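Local coordinates for phosphoglycerate kinase (Coxiella burnetii, PDB 4NG4), which catalyses the reversible transfer of a phosphoryl group between 1,3-bisphosphoglycerate and ADP, giving 3-phosphoglycerate and ATP in glycolysis, at residues E121-N126 / Q159-G164; V165-K170 / I394-Q399; L52-K57 / V148-A153; I48-P53 / V375-G380; A155-A160 / F382-E387. One frame throughout, in Å; residues are numbered along the deposited sequence.

Contact 1 of 5, residues E121-N126 / Q159-G164; sequences ENVRFN and QASTAG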
# COMPACT_ATOMS: atom_id res chain seq x y z
N GLU A 121 -21.41 12.67 6.00
CA GLU A 121 -20.34 13.59 6.31
C GLU A 121 -19.17 12.85 6.99
O GLU A 121 -19.39 11.89 7.73
CB GLU A 121 -20.87 14.72 7.19
CG GLU A 121 -19.85 15.79 7.58
CD GLU A 121 -19.09 16.35 6.40
OE1 GLU A 121 -18.28 15.61 5.79
OE2 GLU A 121 -19.26 17.56 6.11
N ASN A 122 -17.94 13.28 6.69
CA ASN A 122 -16.70 12.78 7.31
C ASN A 122 -16.93 11.97 8.60
O ASN A 122 -17.41 12.49 9.61
CB ASN A 122 -15.76 13.97 7.58
CG ASN A 122 -14.34 13.56 7.85
OD1 ASN A 122 -14.03 12.38 8.07
ND2 ASN A 122 -13.45 14.55 7.86
N VAL A 123 -16.60 10.69 8.56
CA VAL A 123 -16.85 9.78 9.68
C VAL A 123 -15.97 10.07 10.86
O VAL A 123 -16.26 9.64 11.97
CB VAL A 123 -16.55 8.34 9.31
CG1 VAL A 123 -17.57 7.84 8.32
CG2 VAL A 123 -15.13 8.21 8.76
N ARG A 124 -14.85 10.75 10.61
CA ARG A 124 -13.90 11.11 11.66
C ARG A 124 -14.32 12.31 12.51
O ARG A 124 -13.60 12.69 13.43
CB ARG A 124 -12.54 11.36 11.03
CG ARG A 124 -11.92 10.10 10.46
CD ARG A 124 -10.45 10.30 10.13
NE ARG A 124 -9.85 9.06 9.71
CZ ARG A 124 -8.65 8.95 9.14
NH1 ARG A 124 -7.89 10.02 8.91
NH2 ARG A 124 -8.21 7.76 8.80
N PHE A 125 -15.47 12.90 12.20
CA PHE A 125 -16.06 13.92 13.07
C PHE A 125 -16.65 13.29 14.31
O PHE A 125 -16.66 13.93 15.37
CB PHE A 125 -17.14 14.73 12.36
CG PHE A 125 -16.61 15.75 11.38
CD1 PHE A 125 -15.59 16.64 11.74
CD2 PHE A 125 -17.17 15.85 10.12
CE1 PHE A 125 -15.12 17.60 10.84
CE2 PHE A 125 -16.70 16.80 9.21
CZ PHE A 125 -15.68 17.68 9.58
N ASN A 126 -17.14 12.06 14.19
CA ASN A 126 -17.86 11.40 15.26
C ASN A 126 -16.96 11.08 16.46
O ASN A 126 -15.97 10.35 16.31
CB ASN A 126 -18.52 10.11 14.75
CG ASN A 126 -19.57 10.36 13.66
OD1 ASN A 126 -20.31 11.33 13.70
ND2 ASN A 126 -19.65 9.45 12.71
N GLN A 159 -11.31 0.90 13.51
CA GLN A 159 -12.08 2.11 13.74
C GLN A 159 -13.54 1.80 13.47
O GLN A 159 -13.85 0.93 12.66
CB GLN A 159 -11.55 3.22 12.83
CG GLN A 159 -10.22 3.78 13.34
CD GLN A 159 -9.73 4.93 12.50
OE1 GLN A 159 -9.47 4.76 11.33
NE2 GLN A 159 -9.61 6.10 13.10
N ALA A 160 -14.44 2.47 14.19
CA ALA A 160 -15.88 2.22 14.12
C ALA A 160 -16.38 2.00 12.68
O ALA A 160 -17.18 1.12 12.41
CB ALA A 160 -16.63 3.37 14.77
N SER A 161 -15.88 2.82 11.77
CA SER A 161 -16.30 2.82 10.37
C SER A 161 -15.60 1.78 9.48
O SER A 161 -16.04 1.55 8.35
CB SER A 161 -16.12 4.23 9.79
OG SER A 161 -14.77 4.58 9.56
N THR A 162 -14.52 1.17 9.99
CA THR A 162 -13.75 0.13 9.26
C THR A 162 -13.81 -1.27 9.88
O THR A 162 -13.54 -2.26 9.19
CB THR A 162 -12.26 0.46 9.20
OG1 THR A 162 -11.71 0.38 10.52
CG2 THR A 162 -12.03 1.86 8.64
N ALA A 163 -14.15 -1.34 11.17
CA ALA A 163 -14.07 -2.57 11.92
C ALA A 163 -15.31 -2.81 12.78
O ALA A 163 -15.98 -3.84 12.65
CB ALA A 163 -12.83 -2.53 12.79
N GLY A 164 -15.60 -1.87 13.68
CA GLY A 164 -16.71 -2.01 14.62
C GLY A 164 -18.05 -2.22 13.94
O GLY A 164 -18.79 -3.12 14.32

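Contact 2 of 5, residues V165-K170 / I394-Q399; sequences VAAYAK and IKILTQ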
# COMPACT_ATOMS: atom_id res chain seq x y z
N VAL A 165 -18.35 -1.38 12.95
CA VAL A 165 -19.63 -1.47 12.25
C VAL A 165 -19.82 -2.85 11.63
O VAL A 165 -20.92 -3.43 11.76
CB VAL A 165 -19.81 -0.37 11.18
CG1 VAL A 165 -18.71 -0.41 10.14
CG2 VAL A 165 -21.16 -0.51 10.51
N ALA A 166 -18.77 -3.39 11.01
CA ALA A 166 -18.82 -4.72 10.40
C ALA A 166 -19.01 -5.83 11.44
O ALA A 166 -19.58 -6.88 11.13
CB ALA A 166 -17.58 -4.99 9.57
N ALA A 167 -18.54 -5.60 12.66
CA ALA A 167 -18.72 -6.56 13.74
C ALA A 167 -20.19 -6.77 14.08
O ALA A 167 -20.59 -7.90 14.40
CB ALA A 167 -17.94 -6.12 14.97
N TYR A 168 -20.99 -5.70 13.99
CA TYR A 168 -22.41 -5.73 14.44
C TYR A 168 -23.47 -5.47 13.34
O TYR A 168 -24.64 -5.26 13.66
CB TYR A 168 -22.61 -4.69 15.56
CG TYR A 168 -21.67 -4.85 16.73
CD1 TYR A 168 -21.87 -5.86 17.67
CD2 TYR A 168 -20.59 -3.98 16.91
CE1 TYR A 168 -21.01 -6.02 18.76
CE2 TYR A 168 -19.72 -4.13 18.00
CZ TYR A 168 -19.94 -5.15 18.92
OH TYR A 168 -19.10 -5.32 20.00
N ALA A 169 -23.07 -5.46 12.07
CA ALA A 169 -24.00 -5.22 10.96
C ALA A 169 -24.68 -6.51 10.53
O ALA A 169 -24.01 -7.54 10.38
CB ALA A 169 -23.28 -4.58 9.79
N LYS A 170 -26.00 -6.46 10.32
CA LYS A 170 -26.82 -7.61 9.88
C LYS A 170 -26.12 -8.50 8.87
O LYS A 170 -26.09 -9.72 9.01
CB LYS A 170 -28.13 -7.12 9.25
CG LYS A 170 -29.33 -7.00 10.20
CD LYS A 170 -30.17 -5.75 9.92
CE LYS A 170 -29.50 -4.50 10.51
NZ LYS A 170 -30.27 -3.23 10.29
N ILE A 394 -10.49 -7.11 7.39
CA ILE A 394 -10.55 -8.39 6.67
C ILE A 394 -10.96 -9.54 7.59
O ILE A 394 -11.75 -10.41 7.20
CB ILE A 394 -9.19 -8.72 6.03
CG1 ILE A 394 -8.91 -7.74 4.88
CG2 ILE A 394 -9.16 -10.16 5.53
CD1 ILE A 394 -7.44 -7.39 4.72
N LYS A 395 -10.43 -9.53 8.80
CA LYS A 395 -10.75 -10.56 9.76
C LYS A 395 -12.27 -10.67 9.91
O LYS A 395 -12.84 -11.75 9.74
CB LYS A 395 -10.10 -10.25 11.11
CG LYS A 395 -9.98 -11.47 12.01
CD LYS A 395 -9.64 -11.10 13.45
CE LYS A 395 -9.29 -12.34 14.27
NZ LYS A 395 -9.44 -12.13 15.75
N ILE A 396 -12.92 -9.54 10.18
CA ILE A 396 -14.35 -9.52 10.44
C ILE A 396 -15.16 -9.92 9.21
O ILE A 396 -16.16 -10.63 9.34
CB ILE A 396 -14.83 -8.15 10.97
CG1 ILE A 396 -14.04 -7.74 12.22
CG2 ILE A 396 -16.33 -8.19 11.32
CD1 ILE A 396 -14.56 -6.50 12.89
N LEU A 397 -14.72 -9.50 8.02
CA LEU A 397 -15.45 -9.83 6.79
C LEU A 397 -15.54 -11.34 6.56
O LEU A 397 -16.55 -11.84 6.05
CB LEU A 397 -14.84 -9.14 5.58
CG LEU A 397 -15.10 -7.63 5.47
CD1 LEU A 397 -14.43 -7.07 4.22
CD2 LEU A 397 -16.58 -7.31 5.46
N THR A 398 -14.48 -12.06 6.94
CA THR A 398 -14.47 -13.53 6.87
C THR A 398 -15.29 -14.16 8.01
O THR A 398 -16.12 -15.03 7.77
CB THR A 398 -13.04 -14.09 6.92
OG1 THR A 398 -12.43 -13.69 8.15
CG2 THR A 398 -12.21 -13.57 5.75
N GLN A 399 -15.04 -13.71 9.23
CA GLN A 399 -15.82 -14.14 10.40
C GLN A 399 -17.33 -14.14 10.14
O GLN A 399 -18.04 -14.99 10.66
CB GLN A 399 -15.56 -13.23 11.60
CG GLN A 399 -14.27 -13.46 12.34
CD GLN A 399 -14.04 -12.42 13.44
OE1 GLN A 399 -14.99 -11.85 13.97
NE2 GLN A 399 -12.78 -12.16 13.78

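Contact 3 of 5, residues L52-K57 / V148-A153; sequences LPTIQK and VMDAFA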
# COMPACT_ATOMS: atom_id res chain seq x y z
N LEU A 52 -15.82 4.88 -7.98
CA LEU A 52 -17.09 5.07 -8.69
C LEU A 52 -17.84 3.76 -9.00
O LEU A 52 -19.00 3.61 -8.62
CB LEU A 52 -16.86 5.86 -9.97
CG LEU A 52 -18.11 6.57 -10.46
CD1 LEU A 52 -18.38 7.77 -9.55
CD2 LEU A 52 -17.97 6.98 -11.92
N PRO A 53 -17.19 2.79 -9.66
CA PRO A 53 -17.92 1.59 -10.10
C PRO A 53 -18.70 0.87 -9.00
O PRO A 53 -19.80 0.37 -9.25
CB PRO A 53 -16.81 0.68 -10.66
CG PRO A 53 -15.66 1.60 -10.95
CD PRO A 53 -15.74 2.67 -9.92
N THR A 54 -18.12 0.80 -7.80
CA THR A 54 -18.78 0.19 -6.64
C THR A 54 -20.11 0.90 -6.36
O THR A 54 -21.10 0.26 -6.02
CB THR A 54 -17.91 0.27 -5.36
OG1 THR A 54 -16.76 -0.57 -5.50
CG2 THR A 54 -18.70 -0.15 -4.12
N ILE A 55 -20.10 2.22 -6.52
CA ILE A 55 -21.29 3.03 -6.33
C ILE A 55 -22.24 2.90 -7.54
O ILE A 55 -23.47 2.98 -7.38
CB ILE A 55 -20.91 4.50 -6.06
CG1 ILE A 55 -19.99 4.61 -4.83
CG2 ILE A 55 -22.16 5.34 -5.84
CD1 ILE A 55 -19.33 5.95 -4.65
N GLN A 56 -21.69 2.69 -8.73
CA GLN A 56 -22.52 2.50 -9.92
C GLN A 56 -23.24 1.15 -9.91
O GLN A 56 -24.39 1.06 -10.32
CB GLN A 56 -21.68 2.62 -11.20
CG GLN A 56 -20.94 3.95 -11.36
CD GLN A 56 -20.42 4.16 -12.78
OE1 GLN A 56 -21.16 4.57 -13.67
NE2 GLN A 56 -19.13 3.87 -13.00
N LYS A 57 -22.56 0.11 -9.43
CA LYS A 57 -23.14 -1.24 -9.37
C LYS A 57 -24.25 -1.32 -8.31
O LYS A 57 -25.23 -2.06 -8.50
CB LYS A 57 -22.04 -2.28 -9.10
CG LYS A 57 -22.50 -3.74 -9.26
CD LYS A 57 -21.33 -4.71 -9.56
CE LYS A 57 -20.32 -4.76 -8.41
NZ LYS A 57 -19.26 -5.78 -8.63
N VAL A 148 -20.73 -2.78 3.33
CA VAL A 148 -19.73 -3.14 2.34
C VAL A 148 -18.41 -2.41 2.64
O VAL A 148 -18.32 -1.20 2.42
CB VAL A 148 -20.20 -2.79 0.93
CG1 VAL A 148 -19.22 -3.30 -0.10
CG2 VAL A 148 -21.55 -3.39 0.68
N MET A 149 -17.42 -3.14 3.16
CA MET A 149 -16.09 -2.60 3.36
C MET A 149 -15.35 -2.63 2.04
O MET A 149 -14.86 -3.67 1.63
CB MET A 149 -15.30 -3.38 4.42
CG MET A 149 -13.87 -2.86 4.69
SD MET A 149 -13.76 -1.06 4.83
CE MET A 149 -12.27 -0.86 5.79
N ASP A 150 -15.26 -1.47 1.41
CA ASP A 150 -14.61 -1.32 0.12
C ASP A 150 -13.42 -0.36 0.24
O ASP A 150 -13.15 0.40 -0.69
CB ASP A 150 -15.63 -0.78 -0.88
CG ASP A 150 -15.17 -0.88 -2.32
OD1 ASP A 150 -14.62 -1.94 -2.72
OD2 ASP A 150 -15.38 0.11 -3.06
N ALA A 151 -12.71 -0.40 1.38
CA ALA A 151 -11.65 0.58 1.70
C ALA A 151 -10.33 -0.03 2.25
O ALA A 151 -9.97 0.20 3.42
CB ALA A 151 -12.21 1.61 2.67
N PHE A 152 -9.61 -0.76 1.40
CA PHE A 152 -8.37 -1.44 1.81
C PHE A 152 -7.32 -0.49 2.41
O PHE A 152 -6.59 -0.87 3.34
CB PHE A 152 -7.76 -2.23 0.65
CG PHE A 152 -6.55 -3.04 1.02
CD1 PHE A 152 -6.69 -4.34 1.51
CD2 PHE A 152 -5.27 -2.53 0.90
CE1 PHE A 152 -5.58 -5.10 1.86
CE2 PHE A 152 -4.17 -3.28 1.24
CZ PHE A 152 -4.32 -4.57 1.73
N ALA A 153 -7.22 0.73 1.89
CA ALA A 153 -6.27 1.71 2.44
C ALA A 153 -6.53 2.07 3.91
O ALA A 153 -5.68 2.69 4.55
CB ALA A 153 -6.26 2.97 1.60

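Contact 4 of 5, residues I48-P53 / V375-G380; sequences IVRALP and VSTAGG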
# COMPACT_ATOMS: atom_id res chain seq x y z
N ILE A 48 -11.86 9.02 -6.11
CA ILE A 48 -13.27 9.03 -6.50
C ILE A 48 -13.45 8.20 -7.77
O ILE A 48 -14.33 7.33 -7.82
CB ILE A 48 -13.79 10.46 -6.77
CG1 ILE A 48 -13.61 11.35 -5.52
CG2 ILE A 48 -15.26 10.42 -7.17
CD1 ILE A 48 -13.33 12.81 -5.87
N VAL A 49 -12.60 8.45 -8.77
CA VAL A 49 -12.64 7.71 -10.05
C VAL A 49 -12.52 6.20 -9.81
O VAL A 49 -13.18 5.40 -10.49
CB VAL A 49 -11.52 8.20 -11.04
CG1 VAL A 49 -11.42 7.27 -12.25
CG2 VAL A 49 -11.77 9.63 -11.50
N ARG A 50 -11.70 5.81 -8.84
CA ARG A 50 -11.50 4.41 -8.48
C ARG A 50 -12.74 3.84 -7.76
O ARG A 50 -13.20 2.75 -8.07
CB ARG A 50 -10.25 4.26 -7.59
CG ARG A 50 -9.18 3.28 -8.08
CD ARG A 50 -7.74 3.82 -7.87
NE ARG A 50 -7.63 4.65 -6.67
CZ ARG A 50 -6.56 5.36 -6.32
NH1 ARG A 50 -5.46 5.34 -7.07
NH2 ARG A 50 -6.59 6.09 -5.20
N ALA A 51 -13.30 4.61 -6.83
CA ALA A 51 -14.46 4.17 -6.06
C ALA A 51 -15.77 4.17 -6.85
O ALA A 51 -16.74 3.51 -6.44
CB ALA A 51 -14.61 5.03 -4.80
N LEU A 52 -15.82 4.88 -7.98
CA LEU A 52 -17.09 5.07 -8.69
C LEU A 52 -17.84 3.76 -9.00
O LEU A 52 -19.00 3.61 -8.62
CB LEU A 52 -16.86 5.86 -9.97
CG LEU A 52 -18.11 6.57 -10.46
CD1 LEU A 52 -18.38 7.77 -9.55
CD2 LEU A 52 -17.97 6.98 -11.92
N PRO A 53 -17.19 2.79 -9.66
CA PRO A 53 -17.92 1.59 -10.10
C PRO A 53 -18.70 0.87 -9.00
O PRO A 53 -19.80 0.37 -9.25
CB PRO A 53 -16.81 0.68 -10.66
CG PRO A 53 -15.66 1.60 -10.95
CD PRO A 53 -15.74 2.67 -9.92
N VAL A 375 -0.46 -1.63 -9.41
CA VAL A 375 0.13 -0.59 -8.58
C VAL A 375 -0.77 -0.35 -7.39
O VAL A 375 -1.93 0.00 -7.57
CB VAL A 375 0.28 0.72 -9.35
CG1 VAL A 375 0.86 1.80 -8.44
CG2 VAL A 375 1.14 0.51 -10.60
N SER A 376 -0.24 -0.54 -6.19
CA SER A 376 -0.98 -0.22 -4.96
C SER A 376 -0.75 1.22 -4.55
O SER A 376 0.38 1.68 -4.49
CB SER A 376 -0.57 -1.13 -3.81
OG SER A 376 -1.33 -0.81 -2.65
N THR A 377 -1.84 1.92 -4.26
CA THR A 377 -1.80 3.29 -3.79
C THR A 377 -2.10 3.35 -2.29
O THR A 377 -2.29 4.43 -1.72
CB THR A 377 -2.78 4.16 -4.60
OG1 THR A 377 -4.08 3.57 -4.56
CG2 THR A 377 -2.34 4.28 -6.06
N ALA A 378 -2.09 2.19 -1.64
CA ALA A 378 -2.54 2.03 -0.25
C ALA A 378 -1.52 2.44 0.83
O ALA A 378 -1.92 2.83 1.93
CB ALA A 378 -2.97 0.59 -0.01
N GLY A 379 -0.23 2.36 0.55
CA GLY A 379 0.78 2.75 1.53
C GLY A 379 0.92 1.76 2.68
O GLY A 379 1.58 0.74 2.56
N GLY A 380 0.29 2.07 3.82
CA GLY A 380 0.46 1.29 5.04
C GLY A 380 -0.24 -0.06 5.06
O GLY A 380 0.32 -1.05 5.55

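Contact 5 of 5, residues A155-A160 / F382-E387; sequences AHRAQA and FLEFLE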
# COMPACT_ATOMS: atom_id res chain seq x y z
N ALA A 155 -8.15 -0.50 6.03
CA ALA A 155 -8.40 -1.79 6.69
C ALA A 155 -7.41 -2.20 7.77
O ALA A 155 -7.72 -3.13 8.56
CB ALA A 155 -8.47 -2.90 5.65
N HIS A 156 -6.25 -1.54 7.81
CA HIS A 156 -5.17 -1.91 8.71
C HIS A 156 -5.29 -1.31 10.11
O HIS A 156 -4.46 -1.58 10.98
CB HIS A 156 -3.81 -1.60 8.07
CG HIS A 156 -3.49 -0.14 7.94
ND1 HIS A 156 -4.36 0.77 7.37
CD2 HIS A 156 -2.38 0.56 8.29
CE1 HIS A 156 -3.81 1.97 7.38
NE2 HIS A 156 -2.61 1.87 7.94
N ARG A 157 -6.33 -0.51 10.32
CA ARG A 157 -6.63 0.07 11.64
C ARG A 157 -8.06 -0.21 12.03
O ARG A 157 -8.95 -0.28 11.18
CB ARG A 157 -6.39 1.58 11.64
CG ARG A 157 -4.96 1.98 11.33
CD ARG A 157 -4.01 1.58 12.46
NE ARG A 157 -2.66 1.33 11.97
CZ ARG A 157 -1.89 2.25 11.39
NH1 ARG A 157 -2.31 3.51 11.20
NH2 ARG A 157 -0.67 1.91 10.96
N ALA A 158 -8.27 -0.35 13.33
CA ALA A 158 -9.57 -0.70 13.88
C ALA A 158 -10.27 0.58 14.26
O ALA A 158 -9.85 1.28 15.19
CB ALA A 158 -9.42 -1.59 15.09
N GLN A 159 -11.31 0.90 13.51
CA GLN A 159 -12.08 2.11 13.74
C GLN A 159 -13.54 1.80 13.47
O GLN A 159 -13.85 0.93 12.66
CB GLN A 159 -11.55 3.22 12.83
CG GLN A 159 -10.22 3.78 13.34
CD GLN A 159 -9.73 4.93 12.50
OE1 GLN A 159 -9.47 4.76 11.33
NE2 GLN A 159 -9.61 6.10 13.10
N ALA A 160 -14.44 2.47 14.19
CA ALA A 160 -15.88 2.22 14.12
C ALA A 160 -16.38 2.00 12.68
O ALA A 160 -17.18 1.12 12.41
CB ALA A 160 -16.63 3.37 14.77
N PHE A 382 -1.04 -1.75 2.44
CA PHE A 382 -0.27 -2.57 1.50
C PHE A 382 0.86 -3.29 2.23
O PHE A 382 1.01 -4.51 2.11
CB PHE A 382 0.29 -1.71 0.36
CG PHE A 382 1.31 -2.41 -0.49
CD1 PHE A 382 0.91 -3.20 -1.56
CD2 PHE A 382 2.66 -2.28 -0.22
CE1 PHE A 382 1.85 -3.86 -2.34
CE2 PHE A 382 3.61 -2.94 -0.99
CZ PHE A 382 3.21 -3.73 -2.06
N LEU A 383 1.63 -2.52 2.98
CA LEU A 383 2.80 -3.03 3.71
C LEU A 383 2.41 -4.02 4.81
O LEU A 383 2.92 -5.12 4.81
CB LEU A 383 3.63 -1.87 4.30
CG LEU A 383 4.35 -1.02 3.23
CD1 LEU A 383 4.74 0.42 3.69
CD2 LEU A 383 5.56 -1.77 2.67
N GLU A 384 1.49 -3.65 5.70
CA GLU A 384 1.05 -4.57 6.78
C GLU A 384 0.52 -5.93 6.29
O GLU A 384 0.64 -6.94 7.00
CB GLU A 384 0.01 -3.90 7.71
CG GLU A 384 0.63 -2.80 8.57
CD GLU A 384 -0.21 -2.41 9.78
OE1 GLU A 384 -1.41 -2.76 9.84
OE2 GLU A 384 0.35 -1.73 10.67
N PHE A 385 -0.07 -5.95 5.09
CA PHE A 385 -0.62 -7.18 4.52
C PHE A 385 0.50 -8.12 4.12
O PHE A 385 0.48 -9.31 4.46
CB PHE A 385 -1.54 -6.89 3.33
CG PHE A 385 -2.31 -8.08 2.86
CD1 PHE A 385 -3.52 -8.42 3.46
CD2 PHE A 385 -1.83 -8.88 1.84
CE1 PHE A 385 -4.23 -9.52 3.05
CE2 PHE A 385 -2.54 -9.98 1.41
CZ PHE A 385 -3.75 -10.30 2.02
N LEU A 386 1.49 -7.58 3.41
CA LEU A 386 2.66 -8.35 3.04
C LEU A 386 3.51 -8.78 4.25
O LEU A 386 4.25 -9.77 4.16
CB LEU A 386 3.53 -7.55 2.06
CG LEU A 386 2.92 -7.18 0.71
CD1 LEU A 386 3.96 -6.48 -0.17
CD2 LEU A 386 2.37 -8.40 -0.00
N GLU A 387 3.40 -8.04 5.36
CA GLU A 387 3.98 -8.46 6.63
C GLU A 387 3.29 -9.71 7.18
O GLU A 387 3.88 -10.45 7.97
CB GLU A 387 3.87 -7.35 7.67
CG GLU A 387 4.71 -6.14 7.38
CD GLU A 387 4.75 -5.12 8.52
OE1 GLU A 387 3.74 -4.89 9.20
OE2 GLU A 387 5.83 -4.54 8.74

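Contact 1 of 5, residues E121-N126 / Q159-G164
Ser161, at the start of helix 160-168, loses the most surface here, to Val123 on the turn after strand 117-120. Val123 points its CB at the helix; CG2 touches Ser161 OG at 3.7 Å, while CG1 lies 4.2 Å from Ser161 CB, so the serine meets the fork of the valine with both its side-chain atoms. Ser161 OG touches that methyl while hydrogen-bonded to Arg30 NE. The turn that presents Val123 is an Asx turn: Asn122 OD1 accepts from Arg124 N at 3.1 Å, the donor standing above the carbonyl plane. In the N-terminal domain of the kinase it follows a strand of the parallel sheet and carries Arg124, a predicted substrate-binding residue. Arg124 runs out extended from CG to NE, so that NH2 comes within 4.1 Å of Gln159 OE1, with guanidinium and amide planes 50° apart; its NH1 bonds to Gly72 O. Gln159 is the residue just before the helix. Its carbonyl O takes the backbone N of both Thr162 and Ala163, and its N donates to Thr162 OG1 at 3.1 Å.

Contact 2 of 5, residues V165-K170 / I394-Q399
Ala167 CB, which meets Ile396 CD1 across the contact at 4.0 Å, also sits over one face of the Tyr168 ring, 3.9 Å above its plane and toward the rim; the CB of the tyrosine points away from helix 392-401. The other flat surface is the peptide that joins Ala166 to Ala167. Ile396 CG2 lies against it, 3.5 Å from Ala166 O and 3.7 Å from Ala167 N, and reaches Ala166 CB at 3.9 Å. Ile396 thus covers two successive alanines with its two branches: CG2, opposite the backbone N, takes Ala166, and CG1, beside that N (chi1 -55°), leads CD1 to Ala167. Small side chains on one helix bring the backbones near, with 6.2 Å between the CA atoms of Ala167 and Ile396. Just beyond, Arg400 donates to the carbonyls of Ala169 and Lys170. Thr398 turns its hydroxyl back onto its own helix, OG1 donating to Lys395 O, which also takes Gln399 N. The packing of the chain's last helix against helix 160-168 is characteristic of phosphoglycerate kinases, in which the C-terminal end returns to complete the N-terminal domain.

Contact 3 of 5, residues L52-K57 / V148-A153
Thr54 and Asp150 approach from opposite directions, and Thr54 OG1 donates a 2.9 Å hydrogen bond to Asp150 OD2. They join a helix to the sheet in the Rossmann-like N-terminal domain: helix 46-60 lies on the parallel sheet, and Asp150 is by strand 146-149. The hydroxyl comes from above the carboxylate plane, 46° out of it, and the pair is buried. CG of Asp150 is opposite the backbone N (chi1 -167°), which sends the carboxylate toward the helix. In the next shell, the other oxygen, OD1, accepts from Leu177 N at the start of helix 176-190; two bonds, one on each oxygen, should restrict the rotation of the carboxylate, and they tie two helices to the one aspartate. Glu31 OE2, on the adjacent strand 26-31, comes close to OD2; two acids at such range would be expected to raise the proton affinity of one of them, and the threonine and Leu177 donors may offset part of that charge. Around Thr54 pack Ile29, Pro176 and Leu177. On the methyl branch of the threonine, Thr54 CG2 lies 3.5 Å from Asp150 OD2.

Contact 4 of 5, residues I48-P53 / V375-G380
The backbones of helix 46-60 and the irregular loop 375-380 stay apart, the CA atoms of Arg50 and Thr377 being 10.8 Å from each other, the shortest such distance between the two segments. Arg50 makes the reach: its side chain starts toward the loop and bends at chi2 and chi3, bringing the guanidinium face onto Thr377. Thr377 OG1 lies 3.2 Å above that plane, offset to the rim, and 3.4 Å from Arg50 NH1. The N-H bonds lie in the guanidinium plane and so do not point at the hydroxyl, which lies over the face without a hydrogen bond. The methyl joins it, Thr377 CG2 being 3.4 Å from Arg50 NH1. With OG1 between the backbone N and the carbonyl carbon (chi1 54°) and CG2 beside that N, both branches face the arginine. The loop has its own brace, an ST turn in which Ser376 OG accepts from Ala378 N at 3.3 Å; the same OG bonds Glu181 of helix 176-190. Gly379, at positive phi (72°), is the N-cap of helix 380-387. Arg50 has a long, weak ion pair with Glu46 and is about 3 Å, side chain to side chain, from Arg47, a predicted substrate-binding residue, which places it beside the predicted substrate site. The contact lies at the surface between the two domains: helix 46-60 belongs to the N-terminal one, while the loop leaves edge strand 374-375 of the C-terminal sheet beside helix 357-365, whose Leu360 packs on Thr377.

Contact 5 of 5, residues A155-A160 / F382-E387
Glu384 reaches from helix 380-387 to His156 and Arg157 in the loop before helix 160-168. Its CB points at that loop, CG stands beside the backbone N (chi1 -70°), and the chain then runs out extended, carrying the carboxylate to the loop. CD comes to the edge of the His156 ring, near its plane, 4.0 Å from His156 CD2; ring and carboxylate planes are 81° apart. At the tip the oxygens part company. OE1 rests against His156 CB at 3.2 Å, with His156 O, a second acceptor, at 3.5 Å from it. OE2 turns to the edge of the Arg157 guanidinium and makes a long salt bridge, 3.8 Å to Arg157 NH2. The two loop side chains also lie against each other: Arg157 bends at chi2, so that its CG covers the centre of one face of the imidazole while its guanidinium folds over His156 NE2, which lies 3.4 Å from the guanidinium plane. Arg157, a predicted substrate-binding residue, is about 6 Å from Arg73, side chain to side chain. An acid from a C-terminal-domain helix meets a residue of the predicted, arginine-rich substrate site, a contact across the interdomain cleft of the two-domain phosphoglycerate kinase fold.

How the contacts relate
Contacts 1 and 2 follow one another on helix 160-168, where Ala160 O and Val165 N are 2.8 Å apart, a probable hydrogen bond. Contact 5 runs into contact 1 through the shared Gln159 and Ala160, and each holds a predicted substrate-binding residue, Arg157 and Arg124, their side chains about 7 Å apart. Contact 3 is the buried one: its Met149 CB packs on Leu397 CD1 of contact 2 at 3.8 Å, and its Phe152 CE2 lies 3.7 Å from Phe382 N of contact 5. Contacts 3 and 4 share helix 46-60, their centres 10 Å apart. Contacts 4 and 5 bridge the domains, Thr377 and Glu384 each having its side chain about 12 Å from bound ADP.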